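Local coordinates for protein meso-diaminopimelate dehydrogenase (Clostridium tetani, PDB 3WGY) that catalyses, in its natural form, the reversible NADP-dependent oxidative deamination of meso-diaminopimelate at its D-centre, and here carries substitutions and bound 4-methyl-2-oxovalerate, at residues B[17-22]-B[283-288]; B[114-119]-B[292-297]; B[158-163]-B[201-206]. The protein carries 6 engineered substitutions. All blocks are in the same frame, centred on the assembly; numbering follows the deposited sequence.

Contact 1 (B[17-22]-B[283-288]); sequences KGVEKA and VLVAYS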
loop_
_atom_site.group_PDB
_atom_site.type_symbol
_atom_site.label_atom_id
_atom_site.label_comp_id
_atom_site.label_asym_id
_atom_site.label_seq_id
_atom_site.Cartn_x
_atom_site.Cartn_y
_atom_site.Cartn_z
ATOM N N LYS B 17 -22.583 -1.859 -13.277
ATOM C CA LYS B 17 -22.138 -2.569 -14.475
ATOM C C LYS B 17 -20.683 -2.998 -14.314
ATOM O O LYS B 17 -20.298 -4.091 -14.728
ATOM C CB LYS B 17 -22.268 -1.675 -15.717
ATOM C CG LYS B 17 -23.677 -1.492 -16.234
ATOM C CD LYS B 17 -23.674 -0.613 -17.477
ATOM C CE LYS B 17 -25.024 -0.624 -18.178
ATOM N NZ LYS B 17 -26.144 -0.203 -17.286
ATOM N N GLY B 18 -19.874 -2.127 -13.717
ATOM C CA GLY B 18 -18.475 -2.450 -13.497
ATOM C C GLY B 18 -18.318 -3.609 -12.528
ATOM O O GLY B 18 -17.425 -4.446 -12.683
ATOM N N VAL B 19 -19.188 -3.657 -11.523
ATOM C CA VAL B 19 -19.145 -4.726 -10.531
ATOM C C VAL B 19 -19.501 -6.057 -11.178
ATOM O O VAL B 19 -18.847 -7.073 -10.931
ATOM C CB VAL B 19 -20.124 -4.452 -9.373
ATOM C CG1 VAL B 19 -20.222 -5.670 -8.471
ATOM C CG2 VAL B 19 -19.646 -3.257 -8.575
ATOM N N GLU B 20 -20.545 -6.049 -12.005
ATOM C CA GLU B 20 -20.970 -7.263 -12.685
ATOM C C GLU B 20 -19.810 -7.813 -13.500
ATOM O O GLU B 20 -19.573 -9.018 -13.524
ATOM C CB GLU B 20 -22.157 -6.976 -13.608
ATOM C CG GLU B 20 -22.495 -8.121 -14.557
ATOM C CD GLU B 20 -23.724 -7.837 -15.393
ATOM O OE1 GLU B 20 -23.815 -6.729 -15.973
ATOM O OE2 GLU B 20 -24.593 -8.723 -15.475
ATOM N N LYS B 21 -19.088 -6.918 -14.165
ATOM C CA LYS B 21 -17.944 -7.310 -14.977
ATOM C C LYS B 21 -16.829 -7.919 -14.140
ATOM O O LYS B 21 -16.328 -8.998 -14.450
ATOM C CB LYS B 21 -17.399 -6.103 -15.747
ATOM C CG LYS B 21 -17.829 -6.086 -17.191
ATOM C CD LYS B 21 -17.595 -4.742 -17.856
ATOM C CE LYS B 21 -18.690 -4.504 -18.892
ATOM N NZ LYS B 21 -18.433 -3.352 -19.800
ATOM N N ALA B 22 -16.446 -7.226 -13.078
ATOM C CA ALA B 22 -15.376 -7.703 -12.221
ATOM C C ALA B 22 -15.671 -9.072 -11.612
ATOM O O ALA B 22 -14.764 -9.889 -11.442
ATOM C CB ALA B 22 -15.105 -6.688 -11.124
ATOM N N VAL B 283 -12.295 -2.868 -6.783
ATOM C CA VAL B 283 -11.996 -2.713 -5.379
ATOM C C VAL B 283 -13.209 -3.187 -4.586
ATOM O O VAL B 283 -13.076 -3.938 -3.612
ATOM C CB VAL B 283 -11.692 -1.231 -5.023
ATOM C CG1 VAL B 283 -11.552 -1.080 -3.518
ATOM C CG2 VAL B 283 -10.407 -0.777 -5.739
ATOM N N LEU B 284 -14.396 -2.761 -5.017
ATOM C CA LEU B 284 -15.622 -3.160 -4.328
ATOM C C LEU B 284 -15.734 -4.682 -4.269
ATOM O O LEU B 284 -16.029 -5.253 -3.215
ATOM C CB LEU B 284 -16.857 -2.563 -5.023
ATOM C CG LEU B 284 -17.085 -1.058 -4.804
ATOM C CD1 LEU B 284 -18.261 -0.570 -5.657
ATOM C CD2 LEU B 284 -17.354 -0.808 -3.327
ATOM N N VAL B 285 -15.488 -5.336 -5.396
ATOM C CA VAL B 285 -15.566 -6.788 -5.456
ATOM C C VAL B 285 -14.561 -7.467 -4.530
ATOM O O VAL B 285 -14.928 -8.380 -3.790
ATOM C CB VAL B 285 -15.348 -7.299 -6.886
ATOM C CG1 VAL B 285 -15.299 -8.829 -6.893
ATOM C CG2 VAL B 285 -16.478 -6.800 -7.781
ATOM N N ALA B 286 -13.303 -7.029 -4.561
ATOM C CA ALA B 286 -12.284 -7.632 -3.707
ATOM C C ALA B 286 -12.676 -7.533 -2.236
ATOM O O ALA B 286 -12.527 -8.499 -1.471
ATOM C CB ALA B 286 -10.945 -6.967 -3.932
ATOM N N TYR B 287 -13.171 -6.364 -1.840
ATOM C CA TYR B 287 -13.587 -6.161 -0.462
ATOM C C TYR B 287 -14.828 -6.982 -0.108
ATOM O O TYR B 287 -15.096 -7.230 1.067
ATOM C CB TYR B 287 -13.803 -4.674 -0.186
ATOM C CG TYR B 287 -12.526 -4.016 0.296
ATOM C CD1 TYR B 287 -12.142 -4.101 1.636
ATOM C CD2 TYR B 287 -11.647 -3.413 -0.602
ATOM C CE1 TYR B 287 -10.908 -3.614 2.071
ATOM C CE2 TYR B 287 -10.406 -2.919 -0.179
ATOM C CZ TYR B 287 -10.043 -3.032 1.157
ATOM O OH TYR B 287 -8.798 -2.613 1.572
ATOM N N SER B 288 -15.570 -7.422 -1.122
ATOM C CA SER B 288 -16.743 -8.255 -0.878
ATOM C C SER B 288 -16.260 -9.594 -0.355
ATOM O O SER B 288 -16.895 -10.198 0.507
ATOM C CB SER B 288 -17.544 -8.477 -2.161
ATOM O OG SER B 288 -18.373 -7.361 -2.411
#
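The helix that follows the first strand and glycine-rich turn of a Rossmann-type fold, consistent with a dinucleotide-binding element, here packs through V19 and A22 against L284 and V285 of the long helix 276-296. The short segments approach to 9.3 Å between axes with a crossing angle of -56°, a distance that small apolar side chains can fill. The evidence for where they fill it is the reach of V285. Its CG1 lies anti to the backbone N (chi1 174°), and this turns CG2 toward helix 17-22 as the leading methyl. That methyl comes 3.6 Å from CB of A22. It also lies 4.0 Å from CG1 of V19, and it stands equally far, 4.0 Å, from the V19 backbone O. One methyl is thus set against two side chains one turn apart and the carbonyl between them. The V19 side chain slants across that of V285 and uses its two branches differently: CG1 meets V285, whereas CG2 faces CD1 of L284 at 4.2 Å. No hydrogen bond crosses the interface; side-chain contacts between methyls carry it, with the V19 carbonyl as the one polar group touched. Within helix 283-288, OG of S288 donates to O of L284 at 3.3 Å from above the carbonyl plane, 37° out of it. Both helices lie against the parallel sheet. V19 and L284 share I67 of strand 65-68, V19 also touches I9 of strand 5-10, and V285 reaches M29 at the start of strand 29-36. Beyond helix 276-296, V283 and A286 pack on I138 and S137 of the second subunit, so this helix stands between the sheet of its own chain and the dimer partner.

Contact 2 (B[114-119]-B[292-297]); sequences GNISLI and YKLSKE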
loop_
_atom_site.group_PDB
_atom_site.type_symbol
_atom_site.label_atom_id
_atom_site.label_comp_id
_atom_site.label_asym_id
_atom_site.label_seq_id
_atom_site.Cartn_x
_atom_site.Cartn_y
_atom_site.Cartn_z
ATOM N N GLY B 114 -27.427 -8.015 13.147
ATOM C CA GLY B 114 -26.504 -9.136 13.167
ATOM C C GLY B 114 -25.759 -9.290 11.850
ATOM O O GLY B 114 -25.427 -10.403 11.437
ATOM N N ASN B 115 -25.500 -8.167 11.186
ATOM C CA ASN B 115 -24.791 -8.163 9.907
ATOM C C ASN B 115 -23.559 -7.275 9.993
ATOM O O ASN B 115 -23.341 -6.593 10.991
ATOM C CB ASN B 115 -25.701 -7.628 8.802
ATOM C CG ASN B 115 -26.863 -8.546 8.511
ATOM O OD1 ASN B 115 -27.940 -8.092 8.115
ATOM N ND2 ASN B 115 -26.653 -9.845 8.686
ATOM N N ILE B 116 -22.753 -7.278 8.939
ATOM C CA ILE B 116 -21.560 -6.447 8.911
ATOM C C ILE B 116 -21.635 -5.562 7.681
ATOM O O ILE B 116 -22.067 -6.001 6.621
ATOM C CB ILE B 116 -20.267 -7.299 8.871
ATOM C CG1 ILE B 116 -19.055 -6.403 8.590
ATOM C CG2 ILE B 116 -20.386 -8.384 7.817
ATOM C CD1 ILE B 116 -17.729 -7.123 8.699
ATOM N N SER B 117 -21.228 -4.306 7.833
ATOM C CA SER B 117 -21.264 -3.359 6.724
ATOM C C SER B 117 -19.940 -2.645 6.519
ATOM O O SER B 117 -19.407 -2.035 7.441
ATOM C CB SER B 117 -22.350 -2.304 6.950
ATOM O OG SER B 117 -23.640 -2.879 6.894
ATOM N N LEU B 118 -19.415 -2.724 5.306
ATOM C CA LEU B 118 -18.167 -2.047 4.978
ATOM C C LEU B 118 -18.512 -0.722 4.304
ATOM O O LEU B 118 -19.166 -0.698 3.266
ATOM C CB LEU B 118 -17.322 -2.902 4.029
ATOM C CG LEU B 118 -16.136 -2.161 3.406
ATOM C CD1 LEU B 118 -15.225 -1.648 4.516
ATOM C CD2 LEU B 118 -15.375 -3.100 2.460
ATOM N N ILE B 119 -18.087 0.379 4.904
ATOM C CA ILE B 119 -18.364 1.687 4.325
ATOM C C ILE B 119 -17.099 2.357 3.791
ATOM O O ILE B 119 -15.986 2.046 4.218
ATOM C CB ILE B 119 -18.981 2.651 5.355
ATOM C CG1 ILE B 119 -17.904 3.113 6.334
ATOM C CG2 ILE B 119 -20.110 1.952 6.123
ATOM C CD1 ILE B 119 -18.278 4.347 7.113
ATOM N N TYR B 292 -17.363 -11.095 3.281
ATOM C CA TYR B 292 -17.940 -12.427 3.333
ATOM C C TYR B 292 -17.185 -13.224 4.392
ATOM O O TYR B 292 -17.792 -13.864 5.248
ATOM C CB TYR B 292 -17.814 -13.114 1.971
ATOM C CG TYR B 292 -18.115 -14.598 1.997
ATOM C CD1 TYR B 292 -17.117 -15.530 2.295
ATOM C CD2 TYR B 292 -19.403 -15.070 1.745
ATOM C CE1 TYR B 292 -17.397 -16.899 2.344
ATOM C CE2 TYR B 292 -19.695 -16.430 1.791
ATOM C CZ TYR B 292 -18.691 -17.341 2.091
ATOM O OH TYR B 292 -18.988 -18.690 2.146
ATOM N N LYS B 293 -15.856 -13.172 4.332
ATOM C CA LYS B 293 -15.028 -13.894 5.289
ATOM C C LYS B 293 -15.316 -13.426 6.706
ATOM O O LYS B 293 -15.548 -14.239 7.597
ATOM C CB LYS B 293 -13.548 -13.698 4.964
ATOM C CG LYS B 293 -13.165 -14.186 3.578
ATOM C CD LYS B 293 -11.660 -14.182 3.380
ATOM C CE LYS B 293 -11.288 -14.674 1.998
ATOM N NZ LYS B 293 -9.825 -14.882 1.863
ATOM N N LEU B 294 -15.311 -12.111 6.913
ATOM C CA LEU B 294 -15.579 -11.562 8.230
ATOM C C LEU B 294 -16.989 -11.870 8.725
ATOM O O LEU B 294 -17.199 -12.052 9.925
ATOM C CB LEU B 294 -15.355 -10.049 8.237
ATOM C CG LEU B 294 -13.900 -9.567 8.271
ATOM C CD1 LEU B 294 -13.880 -8.058 8.171
ATOM C CD2 LEU B 294 -13.225 -10.022 9.558
ATOM N N SER B 295 -17.959 -11.921 7.815
ATOM C CA SER B 295 -19.331 -12.210 8.220
ATOM C C SER B 295 -19.419 -13.630 8.774
ATOM O O SER B 295 -20.138 -13.876 9.741
ATOM C CB SER B 295 -20.303 -12.050 7.044
ATOM O OG SER B 295 -20.158 -13.092 6.100
ATOM N N LYS B 296 -18.684 -14.558 8.160
ATOM C CA LYS B 296 -18.669 -15.949 8.607
ATOM C C LYS B 296 -18.011 -16.097 9.983
ATOM O O LYS B 296 -18.388 -16.966 10.773
ATOM C CB LYS B 296 -17.928 -16.825 7.593
ATOM C CG LYS B 296 -18.615 -16.918 6.243
ATOM C CD LYS B 296 -20.017 -17.494 6.383
ATOM C CE LYS B 296 -20.763 -17.491 5.061
ATOM N NZ LYS B 296 -22.174 -17.927 5.245
ATOM N N GLU B 297 -17.024 -15.252 10.262
ATOM C CA GLU B 297 -16.334 -15.292 11.544
ATOM C C GLU B 297 -17.205 -14.584 12.570
ATOM O O GLU B 297 -16.766 -14.291 13.683
ATOM C CB GLU B 297 -14.980 -14.587 11.456
ATOM C CG GLU B 297 -14.102 -15.053 10.317
ATOM C CD GLU B 297 -12.774 -14.323 10.284
ATOM O OE1 GLU B 297 -12.643 -13.290 10.971
ATOM O OE2 GLU B 297 -11.868 -14.779 9.561
#
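I116 meets L294 and S295 on a side of the helix turned from the one aromatic ring, that of Y292, which has CG of K296 4.1 Å above one face, offset toward the rim. The other flat group that matters is the Y292 carbonyl. Its O accepts from OG of S295 at 2.6 Å and from the backbone N of K296 at 3.1 Å, both reaching it from the same face of its plane. The hydroxyl comes in tilted 25° from that plane, with a C=O...donor angle of 121°. Since OG is turned back into the helix by this bond, S295 presents CB rather than a polar atom to the strand, and CG2 of I116 rests on it at 3.7 Å. The other branch of I116 extends away from the backbone N: CG1 is anti to it (chi1 170°), and CD1 arrives 3.8 Å from CB of L294 and 4.0 Å from its CD1. The two side chains cross at about a right angle, so the isoleucine lies over the base of the leucine as well as one of its methyls. In fold terms, the last turn of helix 276-296 packs on strand 116-118 of the parallel Rossmann-type sheet, where backbone bonds tie that strand to 88-90 and 301-303. I116 and L118 both also touch I291 one turn back. S117, the residue between them, instead meets helix 99-113 through M106 and through a hydrogen bond of its OG with S110. That helix ends in a Schellman motif at G114, whose phi is positive, two residues ahead of I116.

Contact 3 (B[158-163]-B[201-206]); sequences DAIRRV and CYVVPE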
loop_
_atom_site.group_PDB
_atom_site.type_symbol
_atom_site.label_atom_id
_atom_site.label_comp_id
_atom_site.label_asym_id
_atom_site.label_seq_id
_atom_site.Cartn_x
_atom_site.Cartn_y
_atom_site.Cartn_z
ATOM N N ASP B 158 -20.329 21.413 -15.176
ATOM C CA ASP B 158 -21.639 22.054 -15.174
ATOM C C ASP B 158 -21.410 23.555 -15.031
ATOM O O ASP B 158 -22.068 24.359 -15.689
ATOM C CB ASP B 158 -22.491 21.563 -13.998
ATOM C CG ASP B 158 -22.814 20.083 -14.084
ATOM O OD1 ASP B 158 -23.132 19.602 -15.195
ATOM O OD2 ASP B 158 -22.768 19.406 -13.034
ATOM N N ALA B 159 -20.469 23.918 -14.163
ATOM C CA ALA B 159 -20.125 25.315 -13.921
ATOM C C ALA B 159 -19.671 25.980 -15.216
ATOM O O ALA B 159 -20.076 27.100 -15.514
ATOM C CB ALA B 159 -19.024 25.407 -12.870
ATOM N N ILE B 160 -18.823 25.289 -15.975
ATOM C CA ILE B 160 -18.328 25.803 -17.252
ATOM C C ILE B 160 -19.499 26.073 -18.194
ATOM O O ILE B 160 -19.540 27.101 -18.870
ATOM C CB ILE B 160 -17.383 24.788 -17.943
ATOM C CG1 ILE B 160 -16.056 24.705 -17.200
ATOM C CG2 ILE B 160 -17.115 25.208 -19.373
ATOM C CD1 ILE B 160 -15.143 23.644 -17.756
ATOM N N ARG B 161 -20.450 25.145 -18.229
ATOM C CA ARG B 161 -21.619 25.265 -19.092
ATOM C C ARG B 161 -22.511 26.458 -18.747
ATOM O O ARG B 161 -23.316 26.895 -19.564
ATOM C CB ARG B 161 -22.448 23.980 -19.044
ATOM C CG ARG B 161 -21.758 22.748 -19.605
ATOM C CD ARG B 161 -22.784 21.653 -19.882
ATOM N NE ARG B 161 -22.177 20.447 -20.428
ATOM C CZ ARG B 161 -21.549 19.527 -19.705
ATOM N NH1 ARG B 161 -21.446 19.667 -18.386
ATOM N NH2 ARG B 161 -21.018 18.467 -20.303
ATOM N N ARG B 162 -22.371 26.979 -17.535
ATOM C CA ARG B 162 -23.159 28.132 -17.108
ATOM C C ARG B 162 -22.606 29.440 -17.681
ATOM O O ARG B 162 -23.311 30.450 -17.738
ATOM C CB ARG B 162 -23.174 28.224 -15.578
ATOM C CG ARG B 162 -24.272 27.423 -14.898
ATOM C CD ARG B 162 -24.003 27.311 -13.408
ATOM N NE ARG B 162 -23.879 25.914 -13.004
ATOM C CZ ARG B 162 -23.075 25.476 -12.042
ATOM N NH1 ARG B 162 -22.306 26.328 -11.371
ATOM N NH2 ARG B 162 -23.044 24.183 -11.748
ATOM N N VAL B 163 -21.346 29.414 -18.104
ATOM C CA VAL B 163 -20.691 30.602 -18.652
ATOM C C VAL B 163 -21.241 31.019 -20.010
ATOM O O VAL B 163 -21.405 30.195 -20.913
ATOM C CB VAL B 163 -19.161 30.388 -18.751
ATOM C CG1 VAL B 163 -18.500 31.556 -19.488
ATOM C CG2 VAL B 163 -18.581 30.247 -17.350
ATOM N N CYS B 201 -9.573 23.272 -19.041
ATOM C CA CYS B 201 -10.908 23.162 -19.599
ATOM C C CYS B 201 -10.836 23.072 -21.110
ATOM O O CYS B 201 -9.943 23.636 -21.743
ATOM C CB CYS B 201 -11.756 24.375 -19.212
ATOM S SG CYS B 201 -12.020 24.610 -17.442
ATOM N N TYR B 202 -11.775 22.333 -21.682
ATOM C CA TYR B 202 -11.869 22.196 -23.123
ATOM C C TYR B 202 -13.295 22.627 -23.402
ATOM O O TYR B 202 -14.249 21.954 -23.009
ATOM C CB TYR B 202 -11.622 20.752 -23.552
ATOM C CG TYR B 202 -10.197 20.305 -23.303
ATOM C CD1 TYR B 202 -9.781 19.896 -22.033
ATOM C CD2 TYR B 202 -9.253 20.329 -24.335
ATOM C CE1 TYR B 202 -8.459 19.521 -21.798
ATOM C CE2 TYR B 202 -7.936 19.964 -24.115
ATOM C CZ TYR B 202 -7.542 19.560 -22.846
ATOM O OH TYR B 202 -6.232 19.205 -22.635
ATOM N N VAL B 203 -13.431 23.760 -24.076
ATOM C CA VAL B 203 -14.739 24.325 -24.344
ATOM C C VAL B 203 -15.195 24.392 -25.792
ATOM O O VAL B 203 -14.416 24.663 -26.695
ATOM C CB VAL B 203 -14.814 25.760 -23.754
ATOM C CG1 VAL B 203 -16.116 26.442 -24.157
ATOM C CG2 VAL B 203 -14.665 25.702 -22.240
ATOM N N VAL B 204 -16.481 24.129 -25.987
ATOM C CA VAL B 204 -17.107 24.217 -27.294
ATOM C C VAL B 204 -17.888 25.525 -27.181
ATOM O O VAL B 204 -18.883 25.604 -26.458
ATOM C CB VAL B 204 -18.089 23.060 -27.538
ATOM C CG1 VAL B 204 -18.686 23.176 -28.936
ATOM C CG2 VAL B 204 -17.368 21.725 -27.367
ATOM N N PRO B 205 -17.434 26.575 -27.879
ATOM C CA PRO B 205 -18.092 27.884 -27.843
ATOM C C PRO B 205 -19.310 27.998 -28.755
ATOM O O PRO B 205 -19.397 27.293 -29.763
ATOM C CB PRO B 205 -16.980 28.819 -28.288
ATOM C CG PRO B 205 -16.335 28.004 -29.380
ATOM C CD PRO B 205 -16.243 26.613 -28.752
ATOM N N GLU B 206 -20.244 28.876 -28.389
ATOM C CA GLU B 206 -21.430 29.133 -29.209
ATOM C C GLU B 206 -20.871 29.910 -30.394
ATOM O O GLU B 206 -19.825 30.542 -30.265
ATOM C CB GLU B 206 -22.427 30.033 -28.472
ATOM C CG GLU B 206 -22.993 29.488 -27.174
ATOM C CD GLU B 206 -23.987 28.361 -27.378
ATOM O OE1 GLU B 206 -24.477 28.185 -28.506
ATOM O OE2 GLU B 206 -24.290 27.658 -26.397
#
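I160 of helix 154-162 carries this contact with C201 and V203, and it does so inside the alpha/beta part of the C-terminal domain, where the helix lies on a mixed sheet that includes strand 197-205. From CB the side chain forks. CG2, anti to the backbone N, goes to CG2 of V203 at 3.8 Å, the two side chains meeting at a slant. CG1 takes the direction beside the backbone N (chi1 -71°) and comes 4.0 Å from SG of C201. Further out, with CD1 extending the chain, the tip lies 3.8 Å from CB of C201 and only 3.3 Å from its SG. That is shorter than a methyl and a sulfur usually stand, so the exact value is doubtful, but it is the closest approach of the two segments. The fork therefore straddles two residues of one strand, i and i+2, whose side chains point to the same face; Y202 between them points away and meets the rings of H233 and H244. I218 of helix 211-219 touches both C201 and V203, while V166 and Q171 of strand 166-175 touch I160. The start of helix 154-162 borders the bound 2-oxo-4-methylpentanoic acid through L154, an engineered residue, G155 and H156; I160 itself stays about 10 Å from the ligand. At the outer side of the helix, NE of R161 hydrogen-bonds OD1 of N168, and NH1 of R161 makes a long salt bridge of 3.6 Å with OD1 of D158.

How the contacts relate
Contacts 1 and 2 share helix 276-296 and both lie in the Rossmann-type part of the chain, around its parallel sheet, centres about 17 Å apart. They meet directly, CB of Y287 packing 3.5 Å from CD2 of L118. Contact 1 is fully buried and joins helix to helix; contact 2, at the helix's end, is partly buried and joins helix to strand. Contact 3 is also buried but belongs to the C-terminal domain, with its centre about 34 Å from contact 1 and 45 Å from contact 2, on the opposite side of the chain's centre from the latter. No hydrogen bond or salt bridge crosses any of the three; contact 2 uses the CB of a serine, contact 3 a cysteine sulfur, and only contact 1 borders the second subunit.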